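Local coordinates for uncharacterized protein (Bacteroides thetaiotaomicron, PDB 4QNI), which is of unknown function but may serve as an auxiliary nutrient-binding protein of a gut bacterium, at residues A86-L91 against D226-R231; S133-L138 against I162-P167; I288-D293 against K311-L316. All blocks are in the same frame, centred on the assembly; numbering follows the deposited sequence.

Overall arrangement
Contacts 1 and 2 form a continuous region where the N-terminal and C-terminal parts of the chain meet, their centres about 15 Å apart. Two probable hydrogen bonds tie them together: K135 NZ reaches L91 O at 2.8 Å, and R230 NH2 reaches S133 O at 2.9 Å. Along the chain, contact 2 is nested inside the loop that contact 1 closes. Contact 3, a hairpin in the large C-terminal sheet, follows both in sequence and touches neither; its nearest atoms are about 15 Å from contact 1 and about 10 Å from contact 2. A bound 1,2-ethanediol, probably from the crystallisation liquor, lies about 4 Å from the side chain of L314 in contact 3.

Contact 1 of 3, residues A86-L91 against D226-R231; sequences ATRTEL and DYTDRR
The E90 side chain crosses T228 obliquely, touching it from CB to OE1, and the E90 backbone carbonyl receives two arginines. E90 CB sits 3.6 Å from T228 O and almost as near T228 CB. CG continues past the same carbonyl and threonine carbon. The chain then bends at chi2 (104°), which puts CD 4.0 Å from T228 CB, and at the tip OE1 comes to 3.9 Å from the methyl CG2 of T228. That methyl is shared: L91 CG also packs on it, while R88 CD touches it with the two side chains crossing at about a right angle. T228 belongs to a type I beta turn running from Y227 to R230 in the C-terminal domain, and it meets a short 3-10 turn, residues 89-91, of the N-terminal domain, so this is a loop-to-loop joint between domains. T228 also packs on Q323 of a neighbouring subunit. R230 NH2 donates to E90 O at 3.0 Å, nearly in line with the carbonyl (C=O...N 168°), and weak bonds to E90 O come from R230 NH1 at 3.1 Å and R231 NH1 at 3.4 Å. The arginines have stronger partners in S133 O for R230 and E134, a salt bridge, for R231. L91 CD2 fills the in-plane edge of the R230 guanidinium, 3.4 Å from NH1.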
loop_
_atom_site.group_PDB
_atom_site.type_symbol
_atom_site.label_atom_id
_atom_site.label_comp_id
_atom_site.label_asym_id
_atom_site.label_seq_id
_atom_site.Cartn_x
_atom_site.Cartn_y
_atom_site.Cartn_z
ATOM N N ALA A 86 14.581 15.353 14.866
ATOM C CA ALA A 86 15.809 16.103 14.586
ATOM C C ALA A 86 16.259 16.946 15.813
ATOM O O ALA A 86 16.472 16.378 16.878
ATOM C CB ALA A 86 15.634 16.977 13.343
ATOM N N THR A 87 16.352 18.277 15.663
ATOM C CA THR A 87 16.817 19.250 16.660
ATOM C C THR A 87 15.839 19.434 17.849
ATOM O O THR A 87 16.276 19.840 18.936
ATOM C CB THR A 87 17.048 20.622 15.970
ATOM O OG1 THR A 87 17.567 20.436 14.647
ATOM C CG2 THR A 87 17.989 21.522 16.755
ATOM N N ARG A 88 14.532 19.169 17.644
ATOM C CA ARG A 88 13.509 19.355 18.667
ATOM C C ARG A 88 13.585 18.271 19.750
ATOM O O ARG A 88 12.698 17.430 19.845
ATOM C CB ARG A 88 12.116 19.407 18.026
ATOM C CG ARG A 88 11.836 20.718 17.301
ATOM C CD ARG A 88 10.373 20.809 16.918
ATOM N NE ARG A 88 10.051 19.868 15.842
ATOM C CZ ARG A 88 8.823 19.571 15.439
ATOM N NH1 ARG A 88 7.768 20.127 16.027
ATOM N NH2 ARG A 88 8.636 18.709 14.448
ATOM N N THR A 89 14.625 18.340 20.603
ATOM C CA THR A 89 14.924 17.381 21.688
ATOM C C THR A 89 13.841 17.360 22.793
ATOM O O THR A 89 13.733 16.379 23.550
ATOM C CB THR A 89 16.288 17.699 22.299
ATOM O OG1 THR A 89 16.273 19.047 22.787
ATOM C CG2 THR A 89 17.448 17.484 21.303
ATOM N N GLU A 90 13.036 18.439 22.866
ATOM C CA GLU A 90 11.944 18.575 23.823
ATOM C C GLU A 90 10.818 17.553 23.517
ATOM O O GLU A 90 10.004 17.254 24.386
ATOM C CB GLU A 90 11.395 20.016 23.814
ATOM C CG GLU A 90 12.440 21.105 24.026
ATOM C CD GLU A 90 12.894 21.909 22.811
ATOM O OE1 GLU A 90 12.926 21.366 21.678
ATOM O OE2 GLU A 90 13.264 23.089 23.010
ATOM N N LEU A 91 10.806 17.000 22.290
ATOM C CA LEU A 91 9.817 16.034 21.818
ATOM C C LEU A 91 10.337 14.609 21.807
ATOM O O LEU A 91 9.580 13.703 21.460
ATOM C CB LEU A 91 9.381 16.418 20.387
ATOM C CG LEU A 91 8.747 17.799 20.200
ATOM C CD1 LEU A 91 8.299 17.982 18.777
ATOM C CD2 LEU A 91 7.572 17.997 21.133
ATOM N N ASP A 226 2.974 16.827 21.207
ATOM C CA ASP A 226 3.912 17.292 20.193
ATOM C C ASP A 226 4.269 18.791 20.365
ATOM O O ASP A 226 5.012 19.329 19.553
ATOM C CB ASP A 226 3.435 16.930 18.775
ATOM C CG ASP A 226 3.497 15.432 18.475
ATOM O OD1 ASP A 226 4.303 14.715 19.130
ATOM O OD2 ASP A 226 2.754 14.977 17.587
ATOM N N TYR A 227 3.866 19.403 21.497
ATOM C CA TYR A 227 4.247 20.767 21.893
ATOM C C TYR A 227 5.566 20.686 22.637
ATOM O O TYR A 227 5.674 19.945 23.622
ATOM C CB TYR A 227 3.163 21.418 22.792
ATOM C CG TYR A 227 1.975 21.985 22.043
ATOM C CD1 TYR A 227 1.201 21.180 21.208
ATOM C CD2 TYR A 227 1.616 23.329 22.174
ATOM C CE1 TYR A 227 0.128 21.705 20.490
ATOM C CE2 TYR A 227 0.513 23.855 21.495
ATOM C CZ TYR A 227 -0.223 23.039 20.647
ATOM O OH TYR A 227 -1.302 23.531 19.963
ATOM N N THR A 228 6.573 21.465 22.205
ATOM C CA THR A 228 7.879 21.455 22.868
ATOM C C THR A 228 7.759 22.053 24.277
ATOM O O THR A 228 8.559 21.714 25.142
ATOM C CB THR A 228 8.948 22.189 22.030
ATOM O OG1 THR A 228 8.618 23.571 21.958
ATOM C CG2 THR A 228 9.129 21.607 20.627
ATOM N N ASP A 229 6.753 22.920 24.508
ATOM C CA ASP A 229 6.488 23.592 25.809
ATOM C C ASP A 229 5.389 22.894 26.683
ATOM O O ASP A 229 4.995 23.475 27.701
ATOM C CB ASP A 229 6.121 25.093 25.598
ATOM C CG ASP A 229 5.034 25.406 24.577
ATOM O OD1 ASP A 229 4.611 24.475 23.855
ATOM O OD2 ASP A 229 4.625 26.602 24.484
ATOM N N ARG A 230 4.955 21.647 26.317
ATOM C CA ARG A 230 3.992 20.760 27.025
ATOM C C ARG A 230 3.932 20.954 28.536
ATOM O O ARG A 230 2.857 21.135 29.118
ATOM C CB ARG A 230 4.439 19.268 26.893
ATOM C CG ARG A 230 4.255 18.592 25.594
ATOM C CD ARG A 230 4.438 17.092 25.670
ATOM N NE ARG A 230 5.689 16.594 26.238
ATOM C CZ ARG A 230 6.837 16.483 25.572
ATOM N NH1 ARG A 230 6.941 16.936 24.330
ATOM N NH2 ARG A 230 7.905 15.981 26.166
ATOM N N ARG A 231 5.121 20.759 29.170
ATOM C CA ARG A 231 5.370 20.669 30.615
ATOM C C ARG A 231 4.861 21.898 31.388
ATOM O O ARG A 231 4.542 21.784 32.575
ATOM C CB ARG A 231 6.868 20.407 30.878
ATOM C CG ARG A 231 7.373 19.077 30.273
ATOM C CD ARG A 231 8.894 19.019 30.243
ATOM N NE ARG A 231 9.450 17.770 29.708
ATOM C CZ ARG A 231 9.707 17.534 28.417
ATOM N NH1 ARG A 231 9.371 18.425 27.489
ATOM N NH2 ARG A 231 10.259 16.380 28.041
HETATM O O HOH W 1 12.883 15.643 26.087
#

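Contact 2 of 3, residues S133-L138 against I162-P167; sequences SEKWVL and ILRIFP
L138 and L163 face each other as a hydrogen-bonded antiparallel pair: L138 N donates to L163 O at 2.8 Å and L163 N returns a bond to L138 O at 3.0 Å. Both are close to straight at the hydrogen, yet the second donor stands well above the plane of its carbonyl. The two short strands run at 133° rather than fully antiparallel, and toward W136 the pairing weakens, with I165 N to W136 O a weak bond of 3.4 Å. Here a water takes over part of the work, accepting from R164 NE and lying 2.8 Å from both W136 O and I165 O. A second water accepts from R164 NH2 and lies near E134 O, and both waters sit in the plane of the guanidinium at its edge. The flat group itself is sandwiched, F166 CZ lying 3.6 Å above the centre of one face and K135 CB 3.8 Å above the opposite one. NH2 also makes a salt bridge to E225, and bonds at the edge and packing on both faces would hold the rotation of this buried charge. R164 CG stands anti to the backbone N (chi1 175°) and the chain bends at chi2 (83°), which turns CD toward W136 O and V137 CG2. K135 turns its own charge elsewhere, to L91 O, Y85 and the ring of Y93. V137 CG1 presses tightly on I162 CG2 at 3.5 Å. On the other face, L138 CB meets I165 CG1. Both strands have neighbours in the mixed sheet, consistent with the E-set (immunoglobulin-like) clan of the N-terminal family: 93-95 runs parallel and 66-72 antiparallel to 135-142, and 24-30 parallel to 160-168.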
loop_
_atom_site.group_PDB
_atom_site.type_symbol
_atom_site.label_atom_id
_atom_site.label_comp_id
_atom_site.label_asym_id
_atom_site.label_seq_id
_atom_site.Cartn_x
_atom_site.Cartn_y
_atom_site.Cartn_z
ATOM N N SER A 133 4.964 13.405 31.185
ATOM C CA SER A 133 5.316 14.520 30.286
ATOM C C SER A 133 6.493 14.121 29.429
ATOM O O SER A 133 6.633 14.571 28.296
ATOM C CB SER A 133 5.685 15.757 31.091
ATOM O OG SER A 133 4.558 16.601 31.078
ATOM N N GLU A 134 7.363 13.292 30.009
ATOM C CA GLU A 134 8.483 12.657 29.333
ATOM C C GLU A 134 7.860 11.526 28.588
ATOM O O GLU A 134 7.036 10.802 29.157
ATOM C CB GLU A 134 9.533 12.151 30.355
ATOM C CG GLU A 134 9.946 13.138 31.432
ATOM C CD GLU A 134 10.621 14.409 30.962
ATOM O OE1 GLU A 134 11.377 14.363 29.963
ATOM O OE2 GLU A 134 10.370 15.465 31.586
ATOM N N LYS A 135 8.159 11.380 27.319
ATOM C CA LYS A 135 7.519 10.312 26.539
ATOM C C LYS A 135 8.354 9.045 26.781
ATOM O O LYS A 135 9.173 8.663 25.944
ATOM C CB LYS A 135 7.435 10.750 25.059
ATOM C CG LYS A 135 6.568 12.020 24.837
ATOM C CD LYS A 135 6.915 12.808 23.550
ATOM C CE LYS A 135 6.808 12.008 22.269
ATOM N NZ LYS A 135 6.887 12.900 21.079
ATOM N N TRP A 136 8.230 8.480 28.011
ATOM C CA TRP A 136 9.030 7.352 28.496
ATOM C C TRP A 136 8.891 6.139 27.601
ATOM O O TRP A 136 7.785 5.688 27.325
ATOM C CB TRP A 136 8.689 6.986 29.942
ATOM C CG TRP A 136 9.113 8.031 30.949
ATOM C CD1 TRP A 136 8.292 8.814 31.705
ATOM C CD2 TRP A 136 10.459 8.413 31.290
ATOM N NE1 TRP A 136 9.042 9.618 32.535
ATOM C CE2 TRP A 136 10.372 9.395 32.297
ATOM C CE3 TRP A 136 11.735 7.980 30.879
ATOM C CZ2 TRP A 136 11.513 9.975 32.883
ATOM C CZ3 TRP A 136 12.861 8.553 31.458
ATOM C CH2 TRP A 136 12.743 9.539 32.444
ATOM N N VAL A 137 10.031 5.614 27.172
ATOM C CA VAL A 137 10.139 4.458 26.302
ATOM C C VAL A 137 11.185 3.495 26.893
ATOM O O VAL A 137 12.233 3.949 27.382
ATOM C CB VAL A 137 10.537 4.963 24.867
ATOM C CG1 VAL A 137 11.397 3.972 24.107
ATOM C CG2 VAL A 137 9.315 5.330 24.056
ATOM N N LEU A 138 10.938 2.177 26.784
ATOM C CA LEU A 138 11.928 1.207 27.211
ATOM C C LEU A 138 12.503 0.556 25.956
ATOM O O LEU A 138 11.790 -0.232 25.324
ATOM C CB LEU A 138 11.328 0.169 28.184
ATOM C CG LEU A 138 12.287 -0.916 28.699
ATOM C CD1 LEU A 138 13.434 -0.297 29.500
ATOM C CD2 LEU A 138 11.518 -1.978 29.528
ATOM N N ILE A 162 11.042 -1.074 20.835
ATOM C CA ILE A 162 11.036 0.276 21.375
ATOM C C ILE A 162 9.652 0.427 21.985
ATOM O O ILE A 162 8.675 0.623 21.262
ATOM C CB ILE A 162 11.390 1.326 20.294
ATOM C CG1 ILE A 162 12.725 1.026 19.564
ATOM C CG2 ILE A 162 11.368 2.744 20.843
ATOM C CD1 ILE A 162 14.022 0.648 20.433
ATOM N N LEU A 163 9.550 0.201 23.321
ATOM C CA LEU A 163 8.251 0.155 23.981
ATOM C C LEU A 163 7.841 1.452 24.668
ATOM O O LEU A 163 8.395 1.825 25.702
ATOM C CB LEU A 163 8.134 -1.022 24.982
ATOM C CG LEU A 163 8.716 -2.397 24.568
ATOM C CD1 LEU A 163 8.853 -3.325 25.774
ATOM C CD2 LEU A 163 7.925 -3.039 23.408
ATOM N N ARG A 164 6.838 2.125 24.093
ATOM C CA ARG A 164 6.236 3.287 24.716
ATOM C C ARG A 164 5.363 2.741 25.818
ATOM O O ARG A 164 4.365 2.045 25.536
ATOM C CB ARG A 164 5.433 4.150 23.723
ATOM C CG ARG A 164 4.689 5.302 24.407
ATOM C CD ARG A 164 5.584 6.508 24.622
ATOM N NE ARG A 164 4.919 7.582 25.363
ATOM C CZ ARG A 164 4.257 8.600 24.816
ATOM N NH1 ARG A 164 4.082 8.661 23.505
ATOM N NH2 ARG A 164 3.732 9.543 25.581
ATOM N N ILE A 165 5.813 2.937 27.064
ATOM C CA ILE A 165 5.083 2.391 28.198
ATOM C C ILE A 165 4.035 3.339 28.664
ATOM O O ILE A 165 4.338 4.488 29.041
ATOM C CB ILE A 165 6.025 2.022 29.380
ATOM C CG1 ILE A 165 7.182 1.072 28.936
ATOM C CG2 ILE A 165 5.226 1.489 30.578
ATOM C CD1 ILE A 165 6.778 -0.221 28.369
ATOM N N PHE A 166 2.808 2.848 28.689
ATOM C CA PHE A 166 1.717 3.603 29.292
ATOM C C PHE A 166 1.195 2.896 30.543
ATOM O O PHE A 166 0.464 1.911 30.408
ATOM C CB PHE A 166 0.534 3.838 28.330
ATOM C CG PHE A 166 0.806 4.789 27.203
ATOM C CD1 PHE A 166 0.978 6.151 27.447
ATOM C CD2 PHE A 166 0.910 4.331 25.899
ATOM C CE1 PHE A 166 1.241 7.034 26.394
ATOM C CE2 PHE A 166 1.161 5.219 24.853
ATOM C CZ PHE A 166 1.335 6.558 25.110
ATOM N N PRO A 167 1.498 3.383 31.760
ATOM C CA PRO A 167 0.747 2.890 32.928
ATOM C C PRO A 167 -0.737 3.232 32.753
ATOM O O PRO A 167 -1.074 4.240 32.118
ATOM C CB PRO A 167 1.316 3.700 34.103
ATOM C CG PRO A 167 2.471 4.424 33.571
ATOM C CD PRO A 167 2.301 4.564 32.111
HETATM O O HOH W 2 4.567 9.329 28.244
HETATM O O HOH W 3 5.381 6.874 28.083
#

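Contact 3 of 3, residues I288-D293 against K311-L316; sequences IINNVD and KGTLTL
I289 and L314 pack side by side, CD1 to CD1 at 3.9 Å, while V292 CG2 comes at about a right angle onto the same L314 methyl. This is the tight face of the hairpin, and Y175, F237, F239, V247 and I249 from other strands of the sheet close over it. In the backbone, I289 and L314 exchange two hydrogen bonds, I289 N to L314 O at 2.8 Å and L314 N to I289 O at 3.0 Å; V292 and G312 exchange another two. Between the two pairs the register slips by one, a beta bulge in which N290 and N291 lie opposite T313. G312, at phi 134° and psi -152°, has backbone angles at which a CB would jam against the carbonyl of K311. The other face is looser and wetter. I288 CG2 touches T313 CG2 at 3.9 Å and T315 meets I288 CG1, but a water fills in at the bulge, bridging N291 N and T313 OG1. At the end of the pair, D293 and K311 run alongside with CG of each anti to its backbone N, and K311 stays extended. D293 OD2 and K311 NZ stop 4.3 Å apart, beyond a salt bridge, joined through a water, while D293 OD1 accepts from H309. An alanine in place of D293 would probably leave H309 without this acceptor, K311 without a nearby opposite charge, the bridging water short of one partner and a gap beside K311 CG and CD. With a water between them, the charges are probably screened, and cohesion here rests largely on backbone bonds and the leucine-isoleucine-valine face.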
loop_
_atom_site.group_PDB
_atom_site.type_symbol
_atom_site.label_atom_id
_atom_site.label_comp_id
_atom_site.label_asym_id
_atom_site.label_seq_id
_atom_site.Cartn_x
_atom_site.Cartn_y
_atom_site.Cartn_z
ATOM N N ILE A 288 -17.125 9.116 32.271
ATOM C CA ILE A 288 -17.650 10.395 31.799
ATOM C C ILE A 288 -17.293 11.492 32.801
ATOM O O ILE A 288 -17.663 11.383 33.962
ATOM C CB ILE A 288 -19.177 10.287 31.566
ATOM C CG1 ILE A 288 -19.458 9.266 30.428
ATOM C CG2 ILE A 288 -19.822 11.663 31.281
ATOM C CD1 ILE A 288 -20.885 8.893 30.270
ATOM N N ILE A 289 -16.599 12.549 32.369
ATOM C CA ILE A 289 -16.280 13.666 33.287
ATOM C C ILE A 289 -17.098 14.847 32.844
ATOM O O ILE A 289 -16.945 15.303 31.723
ATOM C CB ILE A 289 -14.756 14.015 33.401
ATOM C CG1 ILE A 289 -13.888 12.767 33.697
ATOM C CG2 ILE A 289 -14.505 15.142 34.443
ATOM C CD1 ILE A 289 -12.378 13.014 33.424
ATOM N N ASN A 290 -17.973 15.335 33.707
ATOM C CA ASN A 290 -18.848 16.456 33.394
ATOM C C ASN A 290 -18.398 17.736 34.038
ATOM O O ASN A 290 -17.724 17.717 35.064
ATOM C CB ASN A 290 -20.280 16.152 33.837
ATOM C CG ASN A 290 -20.949 15.053 33.066
ATOM O OD1 ASN A 290 -21.363 14.036 33.622
ATOM N ND2 ASN A 290 -21.070 15.232 31.769
ATOM N N ASN A 291 -18.823 18.858 33.443
ATOM C CA ASN A 291 -18.614 20.226 33.907
ATOM C C ASN A 291 -17.144 20.612 34.078
ATOM O O ASN A 291 -16.768 21.269 35.054
ATOM C CB ASN A 291 -19.409 20.497 35.202
ATOM C CG ASN A 291 -20.879 20.408 34.947
ATOM O OD1 ASN A 291 -21.396 21.031 34.024
ATOM N ND2 ASN A 291 -21.567 19.575 35.702
ATOM N N VAL A 292 -16.336 20.249 33.092
ATOM C CA VAL A 292 -14.949 20.669 33.030
ATOM C C VAL A 292 -15.052 22.127 32.593
ATOM O O VAL A 292 -15.672 22.413 31.580
ATOM C CB VAL A 292 -14.107 19.793 32.077
ATOM C CG1 VAL A 292 -12.691 20.321 31.963
ATOM C CG2 VAL A 292 -14.113 18.334 32.513
ATOM N N ASP A 293 -14.572 23.045 33.403
ATOM C CA ASP A 293 -14.682 24.456 33.097
ATOM C C ASP A 293 -13.479 25.203 33.680
ATOM O O ASP A 293 -13.406 25.425 34.892
ATOM C CB ASP A 293 -16.031 25.017 33.658
ATOM C CG ASP A 293 -16.426 26.371 33.108
ATOM O OD1 ASP A 293 -15.539 27.093 32.600
ATOM O OD2 ASP A 293 -17.587 26.752 33.270
ATOM N N LYS A 311 -14.017 24.033 28.164
ATOM C CA LYS A 311 -15.266 23.695 28.837
ATOM C C LYS A 311 -15.996 22.519 28.182
ATOM O O LYS A 311 -15.973 22.384 26.960
ATOM C CB LYS A 311 -16.174 24.939 28.825
ATOM C CG LYS A 311 -17.441 24.857 29.640
ATOM C CD LYS A 311 -18.205 26.130 29.477
ATOM C CE LYS A 311 -19.567 26.086 30.113
ATOM N NZ LYS A 311 -20.267 27.398 29.976
ATOM N N GLY A 312 -16.671 21.708 29.008
ATOM C CA GLY A 312 -17.441 20.581 28.528
ATOM C C GLY A 312 -17.275 19.264 29.253
ATOM O O GLY A 312 -16.995 19.198 30.464
ATOM N N THR A 313 -17.499 18.197 28.475
ATOM C CA THR A 313 -17.487 16.809 28.899
ATOM C C THR A 313 -16.360 16.066 28.233
ATOM O O THR A 313 -16.142 16.220 27.029
ATOM C CB THR A 313 -18.842 16.153 28.517
ATOM O OG1 THR A 313 -19.888 16.927 29.054
ATOM C CG2 THR A 313 -18.997 14.696 29.019
ATOM N N LEU A 314 -15.695 15.219 29.013
ATOM C CA LEU A 314 -14.671 14.269 28.595
ATOM C C LEU A 314 -15.274 12.881 28.673
ATOM O O LEU A 314 -15.946 12.577 29.656
ATOM C CB LEU A 314 -13.451 14.346 29.514
ATOM C CG LEU A 314 -12.517 15.515 29.348
ATOM C CD1 LEU A 314 -11.596 15.615 30.562
ATOM C CD2 LEU A 314 -11.697 15.369 28.068
ATOM N N THR A 315 -15.068 12.050 27.659
ATOM C CA THR A 315 -15.577 10.680 27.647
ATOM C C THR A 315 -14.478 9.751 27.194
ATOM O O THR A 315 -13.932 9.906 26.095
ATOM C CB THR A 315 -16.840 10.506 26.759
ATOM O OG1 THR A 315 -17.817 11.490 27.101
ATOM C CG2 THR A 315 -17.461 9.089 26.867
ATOM N N LEU A 316 -14.165 8.787 28.049
ATOM C CA LEU A 316 -13.227 7.728 27.791
ATOM C C LEU A 316 -13.986 6.430 27.636
ATOM O O LEU A 316 -14.772 6.092 28.505
ATOM C CB LEU A 316 -12.232 7.609 28.950
ATOM C CG LEU A 316 -11.219 6.441 28.856
ATOM C CD1 LEU A 316 -10.210 6.686 27.756
ATOM C CD2 LEU A 316 -10.560 6.166 30.239
HETATM O O HOH W 4 -20.526 18.635 31.140
HETATM O O HOH W 5 -18.428 29.087 32.044
#